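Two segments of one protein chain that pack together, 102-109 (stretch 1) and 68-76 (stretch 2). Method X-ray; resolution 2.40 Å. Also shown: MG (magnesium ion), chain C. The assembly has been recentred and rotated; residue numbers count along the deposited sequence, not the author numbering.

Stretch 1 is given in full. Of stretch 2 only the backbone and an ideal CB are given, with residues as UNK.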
# COMPACT_ATOMS: atom_id res chain seq x y z
N TYR A 102 -0.84 27.60 -8.24
CA TYR A 102 -0.73 26.22 -8.68
C TYR A 102 -0.69 25.35 -7.45
O TYR A 102 -1.45 24.41 -7.34
CB TYR A 102 0.53 26.07 -9.57
CG TYR A 102 0.96 24.68 -9.94
CD1 TYR A 102 0.36 23.97 -10.97
CD2 TYR A 102 2.04 24.08 -9.27
CE1 TYR A 102 0.80 22.68 -11.29
CE2 TYR A 102 2.49 22.81 -9.57
CZ TYR A 102 1.89 22.12 -10.58
OH TYR A 102 2.38 20.84 -10.83
N PHE A 103 0.14 25.72 -6.47
CA PHE A 103 0.23 24.91 -5.26
C PHE A 103 -1.15 24.76 -4.59
O PHE A 103 -1.57 23.66 -4.34
CB PHE A 103 1.27 25.51 -4.29
CG PHE A 103 1.48 24.70 -3.05
CD1 PHE A 103 2.34 23.59 -3.06
CD2 PHE A 103 0.82 25.01 -1.88
CE1 PHE A 103 2.56 22.86 -1.93
CE2 PHE A 103 1.02 24.28 -0.74
CZ PHE A 103 1.90 23.21 -0.75
N ARG A 104 -1.84 25.85 -4.30
CA ARG A 104 -3.10 25.73 -3.56
C ARG A 104 -4.22 25.09 -4.37
O ARG A 104 -5.08 24.41 -3.81
CB ARG A 104 -3.53 27.09 -3.00
CG ARG A 104 -4.22 28.00 -3.97
CD ARG A 104 -4.53 29.35 -3.38
NE ARG A 104 -5.30 29.21 -2.15
CZ ARG A 104 -5.38 30.11 -1.17
NH1 ARG A 104 -4.74 31.26 -1.23
NH2 ARG A 104 -6.09 29.84 -0.09
N LYS A 105 -4.21 25.30 -5.68
CA LYS A 105 -5.18 24.67 -6.59
C LYS A 105 -5.06 23.13 -6.57
O LYS A 105 -6.05 22.42 -6.42
CB LYS A 105 -5.03 25.21 -8.03
CG LYS A 105 -6.02 26.33 -8.40
CD LYS A 105 -5.56 27.10 -9.69
CE LYS A 105 -6.67 27.98 -10.41
NZ LYS A 105 -7.49 27.26 -11.52
N LEU A 106 -3.84 22.64 -6.72
CA LEU A 106 -3.55 21.22 -6.70
C LEU A 106 -3.85 20.58 -5.37
O LEU A 106 -4.21 19.40 -5.33
CB LEU A 106 -2.09 20.94 -7.10
CG LEU A 106 -2.00 20.56 -8.58
CD1 LEU A 106 -2.80 21.55 -9.49
CD2 LEU A 106 -0.59 20.43 -9.09
N LEU A 107 -3.69 21.32 -4.29
CA LEU A 107 -3.92 20.80 -2.94
C LEU A 107 -5.35 21.07 -2.46
O LEU A 107 -5.77 20.57 -1.43
CB LEU A 107 -2.86 21.36 -1.97
CG LEU A 107 -1.60 20.50 -1.81
CD1 LEU A 107 -0.57 20.73 -2.91
CD2 LEU A 107 -0.96 20.75 -0.50
N GLY A 108 -6.09 21.89 -3.20
CA GLY A 108 -7.50 22.08 -2.96
C GLY A 108 -7.91 22.99 -1.82
O GLY A 108 -8.94 22.70 -1.20
N PHE A 109 -7.17 24.09 -1.56
CA PHE A 109 -7.51 25.04 -0.47
C PHE A 109 -7.53 26.54 -0.83
O PHE A 109 -7.19 26.87 -1.96
CB PHE A 109 -6.61 24.81 0.73
CG PHE A 109 -5.17 25.20 0.51
CD1 PHE A 109 -4.72 26.45 0.85
CD2 PHE A 109 -4.27 24.29 0.02
CE1 PHE A 109 -3.42 26.78 0.68
CE2 PHE A 109 -2.96 24.63 -0.15
CZ PHE A 109 -2.53 25.87 0.19
N UNK A 68 7.32 16.73 -1.04
CA UNK A 68 6.41 15.58 -0.83
C UNK A 68 5.33 16.00 0.15
O UNK A 68 5.61 16.21 1.32
CB UNK A 68 7.16 14.35 -0.31
N UNK A 69 4.09 16.08 -0.31
CA UNK A 69 2.97 16.54 0.52
C UNK A 69 2.75 15.61 1.71
O UNK A 69 2.12 16.02 2.70
CB UNK A 69 1.69 16.63 -0.31
N UNK A 70 3.28 14.39 1.65
CA UNK A 70 3.12 13.47 2.78
C UNK A 70 4.04 13.72 3.94
O UNK A 70 3.84 13.16 5.01
CB UNK A 70 3.33 12.03 2.30
N UNK A 71 5.05 14.56 3.72
CA UNK A 71 5.91 15.03 4.80
C UNK A 71 5.61 16.42 5.24
O UNK A 71 6.26 16.92 6.12
CB UNK A 71 7.38 14.95 4.38
N UNK A 72 4.60 17.05 4.66
CA UNK A 72 4.16 18.37 5.12
C UNK A 72 3.40 18.19 6.41
O UNK A 72 2.45 17.39 6.48
CB UNK A 72 3.30 19.08 4.07
N UNK A 73 3.80 18.96 7.42
CA UNK A 73 3.04 19.01 8.66
C UNK A 73 1.93 20.10 8.59
O UNK A 73 0.75 19.80 8.89
CB UNK A 73 3.98 19.28 9.83
N UNK A 74 2.28 21.31 8.18
CA UNK A 74 1.33 22.43 8.13
C UNK A 74 1.75 23.40 7.04
O UNK A 74 2.95 23.51 6.73
CB UNK A 74 1.25 23.15 9.48
N UNK A 75 0.75 24.07 6.46
CA UNK A 75 0.90 25.10 5.44
C UNK A 75 0.46 26.43 6.07
O UNK A 75 -0.67 26.55 6.56
CB UNK A 75 0.09 24.77 4.19
N UNK A 76 1.36 27.41 6.03
CA UNK A 76 1.14 28.75 6.60
C UNK A 76 1.14 29.79 5.53
O UNK A 76 1.96 29.74 4.64
CB UNK A 76 2.21 29.09 7.64
MG MG C . 1.89 15.00 7.27

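Stretch 1 offers stretch 2 an apolar surface: the rings of Phe103 and Phe109 and the methyls of Leu107; the charged end of Arg104 lies beside the Phe109 ring, but its side chain makes no contact with stretch 2. The helix of 102-107 and the strand of 72-76 run at 131° to each other, their axes 12.3 Å apart at closest approach, so side chains must fill the gap.

Position 68 has nothing of stretch 1 within 5.5 Å of its ideal CB, and its phi/psi of -92/113 is extended. Stretch 1 sets no preference; a polar side chain able to brace the following turn would be reasonable. The residue is Asn68, whose backbone O accepts a hydrogen bond from the backbone N of position 71 at 3.0 Å, while its OD1 accepts one from the backbone N of position 70, also at 3.0 Å.

Position 69 does face the helix. Its CA lies 8.8 Å from that of Leu107, the nearest CA pair across the stretches, and its ideal CB points toward stretch 1, 4.9 Å from Leu107 CD2. A compact or medium apolar side chain, such as Val, Ile or Leu, would suit. It is Val69, with chi1 at -48° (m), and its CG1 meets Leu107 CD1 at 4.2 Å.

Position 70, at phi/psi -79/-13, is out of reach of stretch 1, so many turn-compatible residues would do. Asn70 occupies it; besides the backbone bond already noted, its ND2 makes a weak hydrogen bond to Asn68 OD1 at 3.3 Å.

Position 71, at -103/2, is likewise out of reach, leaving its side chain undetermined by stretch 1. It is His71, whose NE2 is hydrogen-bonded elsewhere in the structure.

Position 72 points its CB toward stretch 1, yet no atom there lies within 5.5 Å of the ideal CB. A longer apolar chain, such as Ile, Leu or Met, could cross that space to the Phe103 ring. The deposited Ile72 does so with chi1 m and chi2 t, placing CD1 4.2 Å from Phe103 CZ, at the ring edge. Its backbone is engaged separately: Ile72 O binds the magnesium ion MG at 2.6 Å.

Position 73 is out of reach, and a polar or charged residue would be as acceptable as most. In Lys73, the backbone O accepts a hydrogen bond at 3.2 Å from the O of water 1, itself a ligand of the magnesium.

Position 74, extended at -152/150, also lacks a neighbour in stretch 1, which therefore favours no size or polarity; small, beta-branched or polar side chains are all compatible with the extended backbone. It is Ala74, which makes no contact with stretch 1.

Position 75 has the richest surroundings. Its CB points toward stretch 1, with the ideal CB 4.9 Å from Phe109 CZ and 5.0 Å from Phe103 CE2. Ile, Leu or Val would be plausible here. Ile75, with chi1 m and chi2 t, brings CD1 to 3.8 Å from Leu107 CD2, 3.9 Å from Phe109 CE2 and 4.0 Å from Phe103 CE2, the last at the ring edge. It has 71 Å² covered, the largest area of any residue in this contact.

Position 76 again lies out of reach, so stretch 1 permits many choices; Tyr76 makes no contact with it.

Stretch 2 68-76: NVNHIKAIY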
# COMPACT_ATOMS: atom_id res chain seq x y z
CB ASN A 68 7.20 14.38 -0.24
CG ASN A 68 6.42 13.09 -0.24
OD1 ASN A 68 5.22 13.10 -0.27
ND2 ASN A 68 7.12 11.97 -0.15
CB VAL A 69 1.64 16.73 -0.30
CG1 VAL A 69 1.91 17.56 -1.61
CG2 VAL A 69 1.01 15.41 -0.64
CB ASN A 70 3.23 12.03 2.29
CG ASN A 70 2.07 11.67 1.38
OD1 ASN A 70 0.89 11.67 1.80
ND2 ASN A 70 2.37 11.42 0.11
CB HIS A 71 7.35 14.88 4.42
CG HIS A 71 7.75 13.47 4.20
ND1 HIS A 71 8.20 12.67 5.23
CD2 HIS A 71 7.71 12.69 3.10
CE1 HIS A 71 8.44 11.45 4.76
NE2 HIS A 71 8.16 11.44 3.46
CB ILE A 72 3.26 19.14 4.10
CG1 ILE A 72 4.05 19.50 2.84
CG2 ILE A 72 2.67 20.44 4.73
CD1 ILE A 72 3.23 20.07 1.73
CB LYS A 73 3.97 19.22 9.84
CG LYS A 73 3.26 19.35 11.16
CD LYS A 73 4.24 19.20 12.30
CE LYS A 73 4.13 20.34 13.29
NZ LYS A 73 3.11 19.99 14.33
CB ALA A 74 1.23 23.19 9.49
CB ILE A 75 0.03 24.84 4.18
CG1 ILE A 75 0.27 23.43 3.60
CG2 ILE A 75 0.22 25.98 3.14
CD1 ILE A 75 -0.81 22.94 2.56
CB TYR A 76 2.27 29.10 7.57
CG TYR A 76 2.23 28.23 8.80
CD1 TYR A 76 1.22 28.41 9.74
CD2 TYR A 76 3.17 27.22 9.01
CE1 TYR A 76 1.11 27.62 10.84
CE2 TYR A 76 3.09 26.43 10.16
CZ TYR A 76 2.05 26.63 11.07
OH TYR A 76 1.90 25.86 12.22
O HOH W 1 0.24 16.91 7.60
O HOH W 2 -0.30 13.89 7.94
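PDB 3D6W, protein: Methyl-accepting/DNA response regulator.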